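Side-chain contacts in heterokaryon incompatibility protein s (Podospora anserina, PDB 2WVQ), which governs heterokaryon incompatibility in fungal cell fusion, forming the [het-s] prion and triggering a lethal reaction with het-S from incompatible cells: residues Lys158-Glu161 with Lys162-Gln166; His185-Ala188 with Glu189-Ile192. The protein carries 2 engineered substitutions. All coordinates share one frame; numbering follows the deposited sequence.

Contact 1: residues Lys158-Glu161 with Lys162-Gln166; sequences KSLE and KIVDQ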
loop_
_atom_site.group_PDB
_atom_site.type_symbol
_atom_site.label_atom_id
_atom_site.label_comp_id
_atom_site.label_asym_id
_atom_site.label_seq_id
_atom_site.Cartn_x
_atom_site.Cartn_y
_atom_site.Cartn_z
ATOM N N LYS A 158 -11.043 -0.160 6.206
ATOM C CA LYS A 158 -10.321 -0.376 4.945
ATOM C C LYS A 158 -8.802 -0.357 5.083
ATOM O O LYS A 158 -8.099 -0.979 4.293
ATOM C CB LYS A 158 -10.799 0.619 3.868
ATOM C CG LYS A 158 -12.326 0.815 3.789
ATOM C CD LYS A 158 -13.100 -0.495 3.454
ATOM C CE LYS A 158 -13.805 -1.104 4.697
ATOM N NZ LYS A 158 -13.735 -2.605 4.765
ATOM N N SER A 159 -8.318 0.377 6.080
ATOM C CA SER A 159 -6.934 0.342 6.518
ATOM C C SER A 159 -6.557 -1.032 7.112
ATOM O O SER A 159 -5.419 -1.511 6.926
ATOM C CB SER A 159 -6.695 1.431 7.572
ATOM O OG SER A 159 -6.790 2.737 7.012
ATOM N N LEU A 160 -7.485 -1.626 7.873
ATOM C CA LEU A 160 -7.288 -2.952 8.491
ATOM C C LEU A 160 -7.266 -4.023 7.419
ATOM O O LEU A 160 -6.371 -4.866 7.397
ATOM C CB LEU A 160 -8.415 -3.244 9.487
ATOM C CG LEU A 160 -8.609 -4.530 10.337
ATOM C CD1 LEU A 160 -8.731 -5.830 9.580
ATOM C CD2 LEU A 160 -7.595 -4.638 11.438
ATOM N N GLU A 161 -8.260 -3.981 6.533
ATOM C CA GLU A 161 -8.326 -4.896 5.390
ATOM C C GLU A 161 -7.080 -4.809 4.527
ATOM O O GLU A 161 -6.537 -5.846 4.132
ATOM C CB GLU A 161 -9.569 -4.646 4.527
ATOM C CG GLU A 161 -10.899 -5.045 5.179
ATOM C CD GLU A 161 -10.934 -6.483 5.722
ATOM O OE1 GLU A 161 -11.734 -6.731 6.659
ATOM O OE2 GLU A 161 -10.178 -7.362 5.231
ATOM N N LYS A 162 -6.617 -3.587 4.251
ATOM C CA LYS A 162 -5.379 -3.395 3.484
ATOM C C LYS A 162 -4.190 -4.103 4.135
ATOM O O LYS A 162 -3.440 -4.740 3.439
ATOM C CB LYS A 162 -5.077 -1.920 3.265
ATOM C CG LYS A 162 -3.928 -1.640 2.315
ATOM C CD LYS A 162 -4.261 -0.384 1.451
ATOM C CE LYS A 162 -3.627 0.895 2.008
ATOM N NZ LYS A 162 -4.478 2.148 1.860
ATOM N N ILE A 163 -4.025 -3.981 5.451
ATOM C CA ILE A 163 -2.953 -4.701 6.162
ATOM C C ILE A 163 -3.136 -6.219 6.098
ATOM O O ILE A 163 -2.202 -6.938 5.761
ATOM C CB ILE A 163 -2.810 -4.273 7.648
ATOM C CG1 ILE A 163 -2.335 -2.817 7.730
ATOM C CG2 ILE A 163 -1.848 -5.274 8.424
ATOM C CD1 ILE A 163 -2.021 -2.360 9.095
ATOM N N VAL A 164 -4.330 -6.687 6.454
ATOM C CA VAL A 164 -4.586 -8.108 6.572
ATOM C C VAL A 164 -4.407 -8.805 5.229
ATOM O O VAL A 164 -3.670 -9.811 5.152
ATOM C CB VAL A 164 -5.988 -8.397 7.210
ATOM C CG1 VAL A 164 -6.447 -9.776 6.881
ATOM C CG2 VAL A 164 -5.925 -8.185 8.749
ATOM N N ASP A 165 -5.035 -8.250 4.191
ATOM C CA ASP A 165 -5.002 -8.758 2.828
ATOM C C ASP A 165 -3.620 -8.728 2.183
ATOM O O ASP A 165 -3.200 -9.706 1.564
ATOM C CB ASP A 165 -6.001 -8.001 1.914
ATOM C CG ASP A 165 -7.476 -8.218 2.313
ATOM O OD1 ASP A 165 -8.365 -7.568 1.700
ATOM O OD2 ASP A 165 -7.755 -9.027 3.239
ATOM N N GLN A 166 -2.919 -7.608 2.302
ATOM C CA GLN A 166 -1.553 -7.524 1.788
ATOM C C GLN A 166 -0.558 -8.411 2.559
ATOM O O GLN A 166 0.336 -8.991 1.943
ATOM C CB GLN A 166 -1.080 -6.078 1.746
ATOM C CG GLN A 166 -1.838 -5.229 0.725
ATOM C CD GLN A 166 -0.938 -4.257 -0.005
ATOM O OE1 GLN A 166 -1.267 -3.070 -0.131
ATOM N NE2 GLN A 166 0.195 -4.756 -0.532
#

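Contact 2: residues His185-Ala188 with Glu189-Ile192; sequences HKLA and EIEI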
loop_
_atom_site.group_PDB
_atom_site.type_symbol
_atom_site.label_atom_id
_atom_site.label_comp_id
_atom_site.label_asym_id
_atom_site.label_seq_id
_atom_site.Cartn_x
_atom_site.Cartn_y
_atom_site.Cartn_z
ATOM N N HIS A 185 2.036 -26.918 7.671
ATOM C CA HIS A 185 0.872 -27.674 8.123
ATOM C C HIS A 185 1.062 -28.256 9.525
ATOM O O HIS A 185 0.193 -28.062 10.376
ATOM C CB HIS A 185 0.475 -28.740 7.103
ATOM C CG HIS A 185 -0.222 -28.184 5.896
ATOM N ND1 HIS A 185 -1.210 -27.223 5.981
ATOM C CD2 HIS A 185 -0.089 -28.470 4.578
ATOM C CE1 HIS A 185 -1.641 -26.929 4.767
ATOM N NE2 HIS A 185 -0.975 -27.669 3.898
ATOM N N LYS A 186 2.189 -28.942 9.765
ATOM C CA LYS A 186 2.512 -29.501 11.111
ATOM C C LYS A 186 2.513 -28.431 12.212
ATOM O O LYS A 186 1.981 -28.620 13.306
ATOM C CB LYS A 186 3.841 -30.284 11.108
ATOM C CG LYS A 186 3.671 -31.737 10.677
ATOM C CD LYS A 186 4.930 -32.600 10.925
ATOM C CE LYS A 186 4.728 -33.626 12.075
ATOM N NZ LYS A 186 4.198 -32.970 13.340
ATOM N N LEU A 187 3.111 -27.295 11.890
ATOM C CA LEU A 187 3.225 -26.189 12.800
ATOM C C LEU A 187 1.864 -25.626 13.224
ATOM O O LEU A 187 1.657 -25.360 14.408
ATOM C CB LEU A 187 4.091 -25.126 12.142
ATOM C CG LEU A 187 5.531 -24.858 12.608
ATOM C CD1 LEU A 187 6.185 -25.819 13.630
ATOM C CD2 LEU A 187 6.387 -24.620 11.420
ATOM N N ALA A 188 0.946 -25.485 12.260
ATOM C CA ALA A 188 -0.428 -25.019 12.492
ATOM C C ALA A 188 -1.210 -26.064 13.294
ATOM O O ALA A 188 -2.133 -25.726 14.031
ATOM C CB ALA A 188 -1.117 -24.750 11.170
ATOM N N GLU A 189 -0.834 -27.343 13.155
ATOM C CA GLU A 189 -1.480 -28.427 13.908
ATOM C C GLU A 189 -1.072 -28.325 15.381
ATOM O O GLU A 189 -1.920 -28.410 16.276
ATOM C CB GLU A 189 -1.114 -29.791 13.330
ATOM C CG GLU A 189 -1.860 -30.144 12.035
ATOM C CD GLU A 189 -1.403 -31.468 11.411
ATOM O OE1 GLU A 189 -0.568 -32.198 12.017
ATOM O OE2 GLU A 189 -1.899 -31.791 10.298
ATOM N N ILE A 190 0.227 -28.107 15.611
ATOM C CA ILE A 190 0.778 -27.862 16.949
ATOM C C ILE A 190 0.199 -26.585 17.626
ATOM O O ILE A 190 -0.026 -26.570 18.842
ATOM C CB ILE A 190 2.338 -27.812 16.900
ATOM C CG1 ILE A 190 2.912 -29.170 16.474
ATOM C CG2 ILE A 190 2.917 -27.326 18.240
ATOM C CD1 ILE A 190 4.380 -29.134 16.040
ATOM N N GLU A 191 -0.041 -25.529 16.845
ATOM C CA GLU A 191 -0.591 -24.278 17.388
ATOM C C GLU A 191 -1.977 -24.505 17.966
ATOM O O GLU A 191 -2.358 -23.923 18.992
ATOM C CB GLU A 191 -0.689 -23.212 16.301
ATOM C CG GLU A 191 0.641 -22.809 15.724
ATOM C CD GLU A 191 0.500 -21.867 14.553
ATOM O OE1 GLU A 191 -0.644 -21.523 14.169
ATOM O OE2 GLU A 191 1.546 -21.467 14.026
ATOM N N ILE A 192 -2.702 -25.391 17.293
ATOM C CA ILE A 192 -4.104 -25.658 17.542
ATOM C C ILE A 192 -4.361 -26.855 18.507
ATOM O O ILE A 192 -5.508 -27.169 18.814
ATOM C CB ILE A 192 -4.826 -25.817 16.156
ATOM C CG1 ILE A 192 -6.042 -24.896 16.073
ATOM C CG2 ILE A 192 -5.116 -27.295 15.800
ATOM C CD1 ILE A 192 -6.126 -24.170 14.762
HETATM O O HOH W 1 -3.007 -22.895 13.470
#

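Contact 1: residues Lys158-Glu161 with Lys162-Gln166
Leu160 and Val164, one turn apart on helix 157-176, lie side by side and point the same way, with Leu160 CD1 3.8 Å from Val164 CG2. Two torsions bring these methyls together: CG of Leu160 is anti to its own N (chi1 179°), while CG2 of Val164 sits beside its N and so faces back along the helix. CG2 also rests 3.6 Å from Leu160 O, close to the peptide whose oxygen receives Val164 N at 2.9 Å in a nearly straight bond. Further round the helix Glu161 and Asp165 meet differently. Their side chains lie at a slant to one another and the two carboxylates are turned 48° apart, with Glu161 OE2 3.6 Å from Asp165 OD2. The chain of Glu161 is bent at chi2 (-52°), which turns its carboxylate to the Asp165 side instead of letting it extend outward from the helix. Two like charges this close probably raise the proton affinity of one of the acids. Beneath them Asp165 N donates to Glu161 O at 2.8 Å. Ile163, by contrast, lays CG1 3.4 Å from Ser159 O, and its side chain packs on Leu154, Phe95 and Ala98. Leu49 of helix 42-62 touches Leu160, Ile163 and Val164 alike. On the side turned to the dimer partner, Gln166 OE1 is hydrogen-bonded to Lys162 NZ of the second subunit. Aliphatic residues on one flank and charged ones on another, joined by successive i to i+4 backbone bonds, make this an amphipathic alpha-helix, here the start of helix 157-176 in the mainly helical globular HeLo domain.

Contact 2: residues His185-Ala188 with Glu189-Ile192
Ala188 O is approached by two donors: a water molecule gives it a hydrogen bond of 3.0 Å, and Ile192 N reaches it more weakly at 3.3 Å, one turn further on. The same water donates its other proton to Glu191 OE1 at 2.8 Å, so it bridges a backbone carbonyl to the carboxylate three residues later. Glu191 comes to this place as an extended chain (chi2 174°) that runs back along the previous turn: CG passes 3.0 Å from Leu187 O, and OE1 lies near the CA of Ala188. Beside it, the backbone bond from Glu191 N to Leu187 O holds the root of the side chain. The carboxylate itself is occupied from beyond the helix, since OE1 also pairs with Arg58 and OE2 with Arg140, both as salt bridges. Glu189 points elsewhere. CG, beside its own N (chi1 -77°), lies 3.4 Å from His185 O, and the outstretched chain leaves OE1 still 5.0 Å from Lys186 NZ, too far for a salt bridge though the opposite charges may attract. Lys186 O accepts a sound bond from Ile190 N and a weak one from Glu189 N, while CG1 of Ile190 leans over it at 3.3 Å. Apolar contact within the stretch is loose, with the terminal methyls of Leu187 and Ile190 only just approaching; Ala188 and Ile192 instead pack against helix 213-224. Fixed between two arginines and a water, the Glu191 carboxylate is probably ionised, and its charge would bind the last turn of helix 181-191 to helices 42-62 and 124-140.

In the fold
Both contacts are local, between side chains about one turn apart along a helix of the same globular domain, in consecutive helices 157-176 and 181-191, yet they lie on opposite sides of the chain's centre, with nearest atoms about 15 Å apart and no touch. Contact 1 is nearer the middle: an aliphatic flank enters the core, while its polar side reaches the second subunit. Contact 2 is more peripheral, and no other chain of the assembly meets it. Each leans on helix 42-62, contact 1 through apolar packing on Leu49, contact 2 chiefly through Arg58. Their acids differ accordingly: contact 1 sets two carboxylates against each other, whereas contact 2 places one between arginines.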